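Side-chain contacts in N-acetylgalactosaminyltransferase 7 (Homo sapiens, PDB 6IWR), which is a human glycosyltransferase of the polypeptide GalNAc-transferase family, joining a GT-A-type family 2 domain to a ricin-type beta-trefoil lectin domain: residues Gly70-Gly73 / Asn74-Lys78; Val305-Thr308 / Pro309-Arg313; Glu476-Phe480 / Glu481-Cys485; Thr538-Leu542 / Asn543-Glu547. One frame throughout, in Å; residues are numbered along the deposited sequence.

Contact 1: residues Gly70-Gly73 / Asn74-Lys78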
loop_
_atom_site.group_PDB
_atom_site.type_symbol
_atom_site.label_atom_id
_atom_site.label_comp_id
_atom_site.label_asym_id
_atom_site.label_seq_id
_atom_site.Cartn_x
_atom_site.Cartn_y
_atom_site.Cartn_z
ATOM N N GLY A 70 -13.821 -34.548 32.724
ATOM C CA GLY A 70 -13.322 -35.902 32.647
ATOM C C GLY A 70 -14.151 -36.878 31.837
ATOM O O GLY A 70 -13.710 -37.985 31.586
ATOM N N ILE A 71 -15.329 -36.462 31.393
ATOM C CA ILE A 71 -16.182 -37.313 30.574
ATOM C C ILE A 71 -16.450 -36.705 29.200
ATOM O O ILE A 71 -17.026 -35.646 29.091
ATOM C CB ILE A 71 -17.516 -37.556 31.286
ATOM C CG1 ILE A 71 -17.253 -37.893 32.744
ATOM C CG2 ILE A 71 -18.322 -38.639 30.598
ATOM C CD1 ILE A 71 -18.432 -38.498 33.448
ATOM N N LEU A 72 -16.078 -37.422 28.157
ATOM C CA LEU A 72 -16.171 -36.944 26.794
ATOM C C LEU A 72 -17.586 -37.013 26.298
ATOM O O LEU A 72 -18.442 -37.537 26.975
ATOM C CB LEU A 72 -15.319 -37.805 25.881
ATOM C CG LEU A 72 -13.937 -37.379 25.414
ATOM C CD1 LEU A 72 -13.902 -37.480 23.911
ATOM C CD2 LEU A 72 -13.576 -35.984 25.864
ATOM N N GLY A 73 -17.820 -36.454 25.115
ATOM C CA GLY A 73 -19.061 -36.629 24.385
ATOM C C GLY A 73 -19.952 -35.563 24.892
ATOM O O GLY A 73 -19.470 -34.747 25.630
ATOM N N ASN A 74 -21.226 -35.558 24.532
ATOM C CA ASN A 74 -21.812 -36.516 23.619
ATOM C C ASN A 74 -21.744 -36.149 22.160
ATOM O O ASN A 74 -22.030 -36.962 21.322
ATOM C CB ASN A 74 -23.268 -36.763 23.985
ATOM C CG ASN A 74 -24.017 -35.491 24.263
ATOM O OD1 ASN A 74 -23.450 -34.522 24.723
ATOM N ND2 ASN A 74 -25.294 -35.498 23.992
ATOM N N PHE A 75 -21.387 -34.920 21.844
ATOM C CA PHE A 75 -21.167 -34.575 20.444
ATOM C C PHE A 75 -19.689 -34.507 20.096
ATOM O O PHE A 75 -19.329 -33.984 19.044
ATOM C CB PHE A 75 -21.860 -33.263 20.098
ATOM C CG PHE A 75 -23.343 -33.399 19.949
ATOM C CD1 PHE A 75 -24.154 -33.459 21.067
ATOM C CD2 PHE A 75 -23.921 -33.497 18.695
ATOM C CE1 PHE A 75 -25.527 -33.583 20.940
ATOM C CE2 PHE A 75 -25.286 -33.635 18.553
ATOM C CZ PHE A 75 -26.096 -33.678 19.680
ATOM N N GLU A 76 -18.841 -35.018 20.951
ATOM C CA GLU A 76 -17.443 -35.112 20.619
ATOM C C GLU A 76 -17.218 -36.336 19.754
ATOM O O GLU A 76 -17.594 -37.439 20.151
ATOM C CB GLU A 76 -16.598 -35.221 21.867
ATOM C CG GLU A 76 -15.226 -34.701 21.599
ATOM C CD GLU A 76 -15.264 -33.230 21.346
ATOM O OE1 GLU A 76 -14.306 -32.705 20.736
ATOM O OE2 GLU A 76 -16.276 -32.605 21.756
ATOM N N PRO A 77 -16.612 -36.201 18.586
ATOM C CA PRO A 77 -16.285 -37.404 17.814
ATOM C C PRO A 77 -15.535 -38.409 18.680
ATOM O O PRO A 77 -14.659 -38.051 19.472
ATOM C CB PRO A 77 -15.423 -36.867 16.666
ATOM C CG PRO A 77 -15.866 -35.446 16.511
ATOM C CD PRO A 77 -16.177 -34.966 17.908
ATOM N N LYS A 78 -15.906 -39.682 18.529
ATOM C CA LYS A 78 -15.319 -40.745 19.346
ATOM C C LYS A 78 -13.855 -41.007 18.978
ATOM O O LYS A 78 -13.001 -41.148 19.864
ATOM C CB LYS A 78 -16.150 -42.016 19.189
ATOM C CG LYS A 78 -17.612 -41.755 18.798
ATOM C CD LYS A 78 -18.213 -42.995 18.152
ATOM C CE LYS A 78 -17.252 -43.535 17.094
ATOM N NZ LYS A 78 -17.506 -44.960 16.771
#
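Leu72 brings one methyl against the aliphatic stem of Glu76: CD1 of Leu72 lies 3.8 Å from CG of Glu76 and 4.1 Å from its CB. The two side chains cross obliquely, touching through one branch of the leucine. The two residues approach differently. The CB of Glu76 is directed at the preceding residues, whereas that of Leu72 leaves the chain roughly broadside and only the far end of the side chain swings in. With CG of Glu76 turned opposite its own backbone N (chi1 -154°) and a bend at chi2 (67°), the methylenes meet the leucine while the carboxylate is carried on to a salt bridge between OE1 and Arg133.

Beside this overlap the chain folds back through Asn74 and Phe75, bringing CB of Glu76 to 3.7 Å from N of Gly73. The peptide bond from Gly73 to Asn74 is modelled as cis, and it draws CA of Gly73 to within 2.9 Å of CA of Asn74. Gly73 also has a positive phi (87°), a backbone region most easily reached by glycine. No hydrogen bond joins the two halves of this turn, so the contact across it rests on van der Waals overlap. Asn74 sends its amide the other way, with ND2 bonded to Tyr142 O.

The turn lies at the protein surface, in the loop that follows strand 66-67 and leads on to helix 103-113. It runs beside strand 140-141, where the side chain of His141 bonds to Ile71 O, while Leu72 also rests on Tyr139.

Contact 2: residues Val305-Thr308 / Pro309-Arg313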
loop_
_atom_site.group_PDB
_atom_site.type_symbol
_atom_site.label_atom_id
_atom_site.label_comp_id
_atom_site.label_asym_id
_atom_site.label_seq_id
_atom_site.Cartn_x
_atom_site.Cartn_y
_atom_site.Cartn_z
ATOM N N VAL A 305 -12.832 -6.055 21.272
ATOM C CA VAL A 305 -12.271 -5.715 22.576
ATOM C C VAL A 305 -12.274 -6.966 23.443
ATOM O O VAL A 305 -13.103 -7.863 23.247
ATOM C CB VAL A 305 -13.035 -4.563 23.252
ATOM C CG1 VAL A 305 -13.085 -3.329 22.346
ATOM C CG2 VAL A 305 -14.428 -5.031 23.674
ATOM N N PRO A 306 -11.370 -7.074 24.404
ATOM C CA PRO A 306 -11.290 -8.310 25.193
ATOM C C PRO A 306 -12.567 -8.548 25.984
ATOM O O PRO A 306 -13.286 -7.612 26.350
ATOM C CB PRO A 306 -10.097 -8.056 26.117
ATOM C CG PRO A 306 -10.029 -6.559 26.218
ATOM C CD PRO A 306 -10.425 -6.049 24.868
ATOM N N LEU A 307 -12.847 -9.824 26.250
ATOM C CA LEU A 307 -13.976 -10.177 27.109
ATOM C C LEU A 307 -13.774 -9.592 28.506
ATOM O O LEU A 307 -12.672 -9.614 29.054
ATOM C CB LEU A 307 -14.142 -11.697 27.176
ATOM C CG LEU A 307 -15.309 -12.212 28.021
ATOM C CD1 LEU A 307 -16.632 -11.841 27.413
ATOM C CD2 LEU A 307 -15.202 -13.707 28.154
ATOM N N THR A 308 -14.833 -9.077 29.076
ATOM C CA THR A 308 -14.695 -8.272 30.276
ATOM C C THR A 308 -14.801 -9.118 31.534
ATOM O O THR A 308 -15.353 -10.224 31.519
ATOM C CB THR A 308 -15.784 -7.228 30.319
ATOM O OG1 THR A 308 -17.031 -7.929 30.378
ATOM C CG2 THR A 308 -15.736 -6.330 29.109
ATOM N N PRO A 309 -14.298 -8.611 32.658
ATOM C CA PRO A 309 -14.569 -9.291 33.938
ATOM C C PRO A 309 -16.041 -9.293 34.330
ATOM O O PRO A 309 -16.512 -10.272 34.923
ATOM C CB PRO A 309 -13.700 -8.511 34.942
ATOM C CG PRO A 309 -13.143 -7.334 34.199
ATOM C CD PRO A 309 -13.170 -7.674 32.754
ATOM N N GLN A 310 -16.790 -8.232 34.017
ATOM C CA GLN A 310 -18.228 -8.233 34.293
ATOM C C GLN A 310 -18.913 -9.440 33.665
ATOM O O GLN A 310 -19.744 -10.102 34.300
ATOM C CB GLN A 310 -18.888 -6.946 33.772
ATOM C CG GLN A 310 -18.352 -5.632 34.329
ATOM C CD GLN A 310 -17.084 -5.172 33.642
ATOM O OE1 GLN A 310 -16.508 -5.883 32.817
ATOM N NE2 GLN A 310 -16.636 -3.974 33.989
ATOM N N GLU A 311 -18.598 -9.733 32.405
ATOM C CA GLU A 311 -19.260 -10.857 31.754
ATOM C C GLU A 311 -18.841 -12.181 32.380
ATOM O O GLU A 311 -19.647 -13.118 32.451
ATOM C CB GLU A 311 -18.964 -10.842 30.254
ATOM C CG GLU A 311 -19.544 -9.631 29.534
ATOM C CD GLU A 311 -21.057 -9.600 29.564
ATOM O OE1 GLU A 311 -21.678 -10.678 29.415
ATOM O OE2 GLU A 311 -21.623 -8.495 29.727
ATOM N N LYS A 312 -17.588 -12.278 32.844
ATOM C CA LYS A 312 -17.138 -13.515 33.469
ATOM C C LYS A 312 -17.809 -13.748 34.823
ATOM O O LYS A 312 -18.042 -14.902 35.203
ATOM C CB LYS A 312 -15.626 -13.508 33.603
ATOM C CG LYS A 312 -14.916 -13.440 32.264
ATOM C CD LYS A 312 -13.438 -13.276 32.436
ATOM C CE LYS A 312 -12.799 -12.982 31.106
ATOM N NZ LYS A 312 -11.348 -12.730 31.210
ATOM N N ARG A 313 -18.153 -12.688 35.563
ATOM C CA ARG A 313 -18.869 -12.943 36.809
ATOM C C ARG A 313 -20.257 -13.519 36.549
ATOM O O ARG A 313 -20.834 -14.164 37.431
ATOM C CB ARG A 313 -18.991 -11.686 37.666
ATOM C CG ARG A 313 -19.877 -11.943 38.902
ATOM C CD ARG A 313 -19.508 -13.315 39.541
ATOM N NE ARG A 313 -20.436 -13.781 40.571
ATOM C CZ ARG A 313 -20.588 -15.056 40.939
ATOM N NH1 ARG A 313 -19.886 -16.026 40.349
ATOM N NH2 ARG A 313 -21.463 -15.371 41.891
#
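The start of helix 309-313 is capped by Thr308 at the N-cap position. Its OG1 accepts from Glu311 N at 3.1 Å, with a nearly straight N-H...O angle of 160°. A chi1 of 62° sets OG1 between its own N and carbonyl carbon, turning the hydroxyl oxygen toward the first helical turn. The same oxygen has a second partner in the hydroxyl of Tyr459, which also bonds to OE2 of Glu311. CG of Glu311 lies against OG1 as well, and Arg323 completes a salt bridge at its carboxylate. Near the amino end of a helix, that negative group may also gain from the helix dipole.

Here the chain passes from strand 302-306, paired antiparallel with strand 292-296 in the glycosyltransferase domain, into the helix. Pro309 occupies the first helical position, where the lack of an N-H costs no bond. The first turn is also closed by a weak bond from Lys312 N to Thr308 O (3.3 Å).

Leu307, just before the cap, supplies the apolar part. Its CG is trans to the backbone N (chi1 -179°), which directs the two methyls at two helix side chains: CD1 lies 3.8 Å from CB of Glu311, the side chains crossing at about a right angle, and CD2 lies 3.9 Å from CE of Lys312. The extended lysine chain passes alongside Thr308 O and carries NZ to a salt bridge with Asp287.

Contact 3: residues Glu476-Phe480 / Glu481-Cys485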
loop_
_atom_site.group_PDB
_atom_site.type_symbol
_atom_site.label_atom_id
_atom_site.label_comp_id
_atom_site.label_asym_id
_atom_site.label_seq_id
_atom_site.Cartn_x
_atom_site.Cartn_y
_atom_site.Cartn_z
ATOM N N GLU A 476 -12.748 20.687 3.069
ATOM C CA GLU A 476 -11.460 20.993 2.467
ATOM C C GLU A 476 -10.780 22.117 3.251
ATOM O O GLU A 476 -11.437 22.972 3.859
ATOM C CB GLU A 476 -11.644 21.417 1.010
ATOM C CG GLU A 476 -12.305 22.788 0.851
ATOM C CD GLU A 476 -12.492 23.223 -0.591
ATOM O OE1 GLU A 476 -12.886 24.389 -0.804
ATOM O OE2 GLU A 476 -12.237 22.428 -1.516
ATOM N N ILE A 477 -9.456 22.108 3.241
ATOM C CA ILE A 477 -8.669 23.222 3.744
ATOM C C ILE A 477 -8.028 23.868 2.526
ATOM O O ILE A 477 -6.988 23.417 2.029
ATOM C CB ILE A 477 -7.635 22.786 4.783
ATOM C CG1 ILE A 477 -8.350 22.133 5.971
ATOM C CG2 ILE A 477 -6.846 23.997 5.264
ATOM C CD1 ILE A 477 -7.413 21.584 7.058
ATOM N N ARG A 478 -8.669 24.912 2.023
ATOM C CA ARG A 478 -8.327 25.514 0.749
ATOM C C ARG A 478 -7.562 26.806 0.976
ATOM O O ARG A 478 -7.834 27.545 1.920
ATOM C CB ARG A 478 -9.594 25.781 -0.066
ATOM C CG ARG A 478 -9.370 26.534 -1.358
ATOM C CD ARG A 478 -10.698 26.963 -1.927
ATOM N NE ARG A 478 -11.407 25.812 -2.466
ATOM C CZ ARG A 478 -11.439 25.466 -3.753
ATOM N NH1 ARG A 478 -12.114 24.381 -4.132
ATOM N NH2 ARG A 478 -10.789 26.185 -4.652
ATOM N N GLY A 479 -6.593 27.073 0.106
ATOM C CA GLY A 479 -5.863 28.334 0.184
ATOM C C GLY A 479 -6.747 29.493 -0.243
ATOM O O GLY A 479 -7.340 29.475 -1.332
ATOM N N PHE A 480 -6.855 30.503 0.624
ATOM C CA PHE A 480 -7.782 31.613 0.419
ATOM C C PHE A 480 -7.616 32.202 -0.972
ATOM O O PHE A 480 -6.526 32.657 -1.337
ATOM C CB PHE A 480 -7.549 32.693 1.488
ATOM C CG PHE A 480 -8.498 33.874 1.393
ATOM C CD1 PHE A 480 -9.870 33.702 1.604
ATOM C CD2 PHE A 480 -8.019 35.161 1.101
ATOM C CE1 PHE A 480 -10.753 34.788 1.519
ATOM C CE2 PHE A 480 -8.900 36.265 1.011
ATOM C CZ PHE A 480 -10.267 36.074 1.222
ATOM N N GLU A 481 -8.701 32.196 -1.748
ATOM C CA GLU A 481 -8.686 32.774 -3.092
ATOM C C GLU A 481 -7.658 32.069 -3.974
ATOM O O GLU A 481 -7.027 32.689 -4.834
ATOM C CB GLU A 481 -8.420 34.286 -3.045
ATOM C CG GLU A 481 -9.176 35.015 -1.935
ATOM C CD GLU A 481 -9.322 36.528 -2.153
ATOM O OE1 GLU A 481 -10.489 37.011 -2.139
ATOM O OE2 GLU A 481 -8.282 37.224 -2.328
ATOM N N THR A 482 -7.442 30.775 -3.720
ATOM C CA THR A 482 -6.626 29.909 -4.558
ATOM C C THR A 482 -7.410 28.642 -4.869
ATOM O O THR A 482 -8.512 28.404 -4.363
ATOM C CB THR A 482 -5.299 29.486 -3.902
ATOM O OG1 THR A 482 -5.509 28.268 -3.164
ATOM C CG2 THR A 482 -4.728 30.561 -2.981
ATOM N N ALA A 483 -6.803 27.806 -5.688
ATOM C CA ALA A 483 -7.364 26.520 -6.056
ATOM C C ALA A 483 -6.491 25.390 -5.520
ATOM O O ALA A 483 -6.452 24.299 -6.088
ATOM C CB ALA A 483 -7.516 26.436 -7.569
ATOM N N TYR A 484 -5.754 25.656 -4.445
ATOM C CA TYR A 484 -4.902 24.663 -3.825
ATOM C C TYR A 484 -5.460 24.286 -2.467
ATOM O O TYR A 484 -5.984 25.135 -1.745
ATOM C CB TYR A 484 -3.479 25.172 -3.693
ATOM C CG TYR A 484 -2.790 25.332 -5.021
ATOM C CD1 TYR A 484 -2.418 24.210 -5.783
ATOM C CD2 TYR A 484 -2.483 26.596 -5.519
ATOM C CE1 TYR A 484 -1.752 24.348 -7.021
ATOM C CE2 TYR A 484 -1.822 26.746 -6.751
ATOM C CZ TYR A 484 -1.467 25.619 -7.499
ATOM O OH TYR A 484 -0.821 25.775 -8.707
ATOM N N CYS A 485 -5.378 22.999 -2.154
ATOM C CA CYS A 485 -5.947 22.404 -0.956
ATOM C C CYS A 485 -4.869 21.597 -0.241
ATOM O O CYS A 485 -3.992 20.998 -0.874
ATOM C CB CYS A 485 -7.135 21.481 -1.291
ATOM S SG CYS A 485 -8.719 22.326 -1.516
#
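Two different first torsions lay Phe480 and Glu481 side by side: chi1 of -178° swings the ring of Phe480 opposite its own N, while chi1 of -42° keeps CG of Glu481 near its own. CG of Glu481 sits over the middle of one ring face, 3.2 Å from the centroid, in a CH-pi contact. The carboxylate continues the stack, its plane 4° from that of the ring.

These residues are the central positions of a type II turn from Gly479 to Thr482, joining strands 476-479 and 484-487 in a hairpin-like reversal of the trefoil domain, bridged at Arg478 and Cys485. Gly479 O is gripped twice by Thr482, from N at 2.7 Å and from OG1 at 2.9 Å, both on the same face of the carbonyl. OG1 accepts from Tyr484 N, forming an ST turn, and Gly479 N donates to Tyr484 O at 2.7 Å.

The guanidinium of Arg478 works through its edge. NH2 bonds to Thr482 O at 3.2 Å, on a lone pair of that oxygen, while NE and NH1 grip Glu476 side-on, NE to OE1 at 2.6 Å in a salt bridge and NH1 to OE2, so partners at the edge hold the plane. OE1 also accepts from Asn592 on strand 589-592. SG of Cys485 lies 3.5 Å from OE2 of Glu476, and its disulfide to Cys502 ties strand 484-487 to the residue just past its partner strand 498-501.

Contact 4: residues Thr538-Leu542 / Asn543-Glu547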
loop_
_atom_site.group_PDB
_atom_site.type_symbol
_atom_site.label_atom_id
_atom_site.label_comp_id
_atom_site.label_asym_id
_atom_site.label_seq_id
_atom_site.Cartn_x
_atom_site.Cartn_y
_atom_site.Cartn_z
ATOM N N THR A 538 -0.377 11.471 11.828
ATOM C CA THR A 538 -0.109 10.260 12.604
ATOM C C THR A 538 -1.367 9.771 13.276
ATOM O O THR A 538 -2.402 10.438 13.268
ATOM C CB THR A 538 0.913 10.442 13.732
ATOM O OG1 THR A 538 1.491 11.750 13.682
ATOM C CG2 THR A 538 1.988 9.382 13.640
ATOM N N HIS A 539 -1.232 8.620 13.927
ATOM C CA HIS A 539 -2.321 8.101 14.729
ATOM C C HIS A 539 -2.523 8.955 15.980
ATOM O O HIS A 539 -1.574 9.469 16.586
ATOM C CB HIS A 539 -2.078 6.645 15.118
ATOM C CG HIS A 539 -3.235 6.037 15.843
ATOM N ND1 HIS A 539 -3.139 5.552 17.130
ATOM C CD2 HIS A 539 -4.532 5.891 15.480
ATOM C CE1 HIS A 539 -4.322 5.106 17.517
ATOM N NE2 HIS A 539 -5.185 5.302 16.536
ATOM N N CYS A 540 -3.787 9.048 16.384
ATOM C CA CYS A 540 -4.295 10.073 17.271
ATOM C C CYS A 540 -4.942 9.416 18.484
ATOM O O CYS A 540 -5.605 8.392 18.345
ATOM C CB CYS A 540 -5.304 10.937 16.501
ATOM S SG CYS A 540 -5.293 12.546 17.173
ATOM N N ASN A 541 -4.753 9.989 19.675
ATOM C CA ASN A 541 -5.438 9.522 20.882
ATOM C C ASN A 541 -6.047 10.713 21.617
ATOM O O ASN A 541 -5.564 11.842 21.513
ATOM C CB ASN A 541 -4.500 8.751 21.833
ATOM C CG ASN A 541 -4.142 7.352 21.317
ATOM O OD1 ASN A 541 -4.927 6.704 20.607
ATOM N ND2 ASN A 541 -2.947 6.874 21.685
ATOM N N LEU A 542 -7.087 10.442 22.405
ATOM C CA LEU A 542 -8.008 11.499 22.818
ATOM C C LEU A 542 -7.321 12.803 23.227
ATOM O O LEU A 542 -7.859 13.893 22.982
ATOM C CB LEU A 542 -8.901 11.006 23.953
ATOM C CG LEU A 542 -10.354 11.342 23.610
ATOM C CD1 LEU A 542 -11.060 11.835 24.862
ATOM C CD2 LEU A 542 -10.440 12.395 22.477
ATOM N N ASN A 543 -6.148 12.741 23.841
ATOM C CA ASN A 543 -5.548 13.973 24.335
ATOM C C ASN A 543 -4.212 14.263 23.677
ATOM O O ASN A 543 -3.375 14.988 24.234
ATOM C CB ASN A 543 -5.421 13.903 25.851
ATOM C CG ASN A 543 -6.746 13.623 26.497
ATOM O OD1 ASN A 543 -6.831 12.872 27.464
ATOM N ND2 ASN A 543 -7.805 14.207 25.941
ATOM N N GLU A 544 -4.017 13.730 22.483
ATOM C CA GLU A 544 -2.758 13.826 21.775
ATOM C C GLU A 544 -2.899 14.837 20.651
ATOM O O GLU A 544 -3.897 14.832 19.928
ATOM C CB GLU A 544 -2.347 12.456 21.232
ATOM C CG GLU A 544 -1.075 11.908 21.863
ATOM C CD GLU A 544 -0.761 10.488 21.413
ATOM O OE1 GLU A 544 -1.700 9.791 20.948
ATOM O OE2 GLU A 544 0.426 10.081 21.515
ATOM N N PHE A 545 -1.915 15.722 20.530
ATOM C CA PHE A 545 -1.878 16.686 19.439
ATOM C C PHE A 545 -3.071 17.647 19.480
ATOM O O PHE A 545 -3.577 18.066 18.436
ATOM C CB PHE A 545 -1.814 15.960 18.101
ATOM C CG PHE A 545 -0.831 14.841 18.076
ATOM C CD1 PHE A 545 0.483 15.063 18.410
ATOM C CD2 PHE A 545 -1.223 13.553 17.724
ATOM C CE1 PHE A 545 1.393 14.030 18.385
ATOM C CE2 PHE A 545 -0.314 12.510 17.704
ATOM C CZ PHE A 545 0.990 12.753 18.029
ATOM N N LYS A 546 -3.540 17.983 20.691
ATOM C CA LYS A 546 -4.540 19.038 20.862
ATOM C C LYS A 546 -3.908 20.391 20.566
ATOM O O LYS A 546 -3.754 21.210 21.472
ATOM C CB LYS A 546 -5.113 19.028 22.283
ATOM C CG LYS A 546 -5.799 17.729 22.692
ATOM C CD LYS A 546 -5.567 17.420 24.178
ATOM C CE LYS A 546 -6.814 17.587 25.024
ATOM N NZ LYS A 546 -7.469 18.906 24.803
ATOM N N GLU A 547 -3.539 20.656 19.314
ATOM C CA GLU A 547 -2.567 21.722 19.123
ATOM C C GLU A 547 -2.892 22.698 17.985
ATOM O O GLU A 547 -1.990 23.400 17.513
ATOM C CB GLU A 547 -1.189 21.088 18.917
ATOM C CG GLU A 547 -1.107 20.196 17.695
ATOM C CD GLU A 547 0.285 19.630 17.478
ATOM O OE1 GLU A 547 0.716 18.756 18.270
ATOM O OE2 GLU A 547 0.959 20.082 16.526
HETATM O O HOH W 1 -1.333 6.881 19.369
#
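Asn541 and Glu544 meet first through the backbone: Glu544 N donates to Asn541 O at 2.6 Å, with an angle of 153° at the hydrogen, closing a type I turn over Leu542 and Asn543. Gln518 also reaches this turn, its NE2 bonding to Glu544 O and, weakly, to Asn541 O. A second bend follows at Lys546, the centre of an inverse gamma turn.

Among polar side chains, Asn541 and Glu544 lie side by side and point the same way, their amide and carboxylate planes 14° apart. OE1 of Glu544 comes to 3.1 Å from CB of Asn541. A water extends this polar side, lying 3.2 Å from ND1 of His539 and making a weak bond, as donor, to OE1 of Glu544 at 3.3 Å.

Apolar and aromatic contacts centre on Phe545. A chi1 of -45° turns the ring back toward the strand, so that it is met at its edge: CE2 lies 3.5 Å from His539 O, in the ring plane, and CD2 is 4.2 Å from SG of Cys540. Cys540 is held by its disulfide to Cys525, and the phenylalanine also touches Cys525 and Thr527 of strand 524-529, so this loop of the trefoil domain packs against strands 524-529 and 534-539.

The chemistry thus divides. The ring presents its edge, where C-H groups carry slight positive charge, to a carbonyl oxygen, while the carboxylate faces a bound water, through which His539 might modestly influence its charge.

Overall arrangement
None of the four contacts is fully buried. Contacts 1 and 4 lie at the surface, whereas contacts 2 and 3 mix buried with exposed residues. Contact 1 has no hydrogen bond across its segments; contact 4 closes a loop with one backbone bond and a water link; contact 2 has a capping bond and a weak helical one, contact 3 four bonds; in contacts 1 to 3 some charged ends pair in salt bridges. Contacts 3 and 4 share the trefoil domain, each holding a disulfide cysteine, with centres about 25 Å apart. Contact 2 belongs to the glycosyltransferase domain. Contacts 1 and 3, about 69 Å apart between centres, lie on opposite sides of the chain's centre.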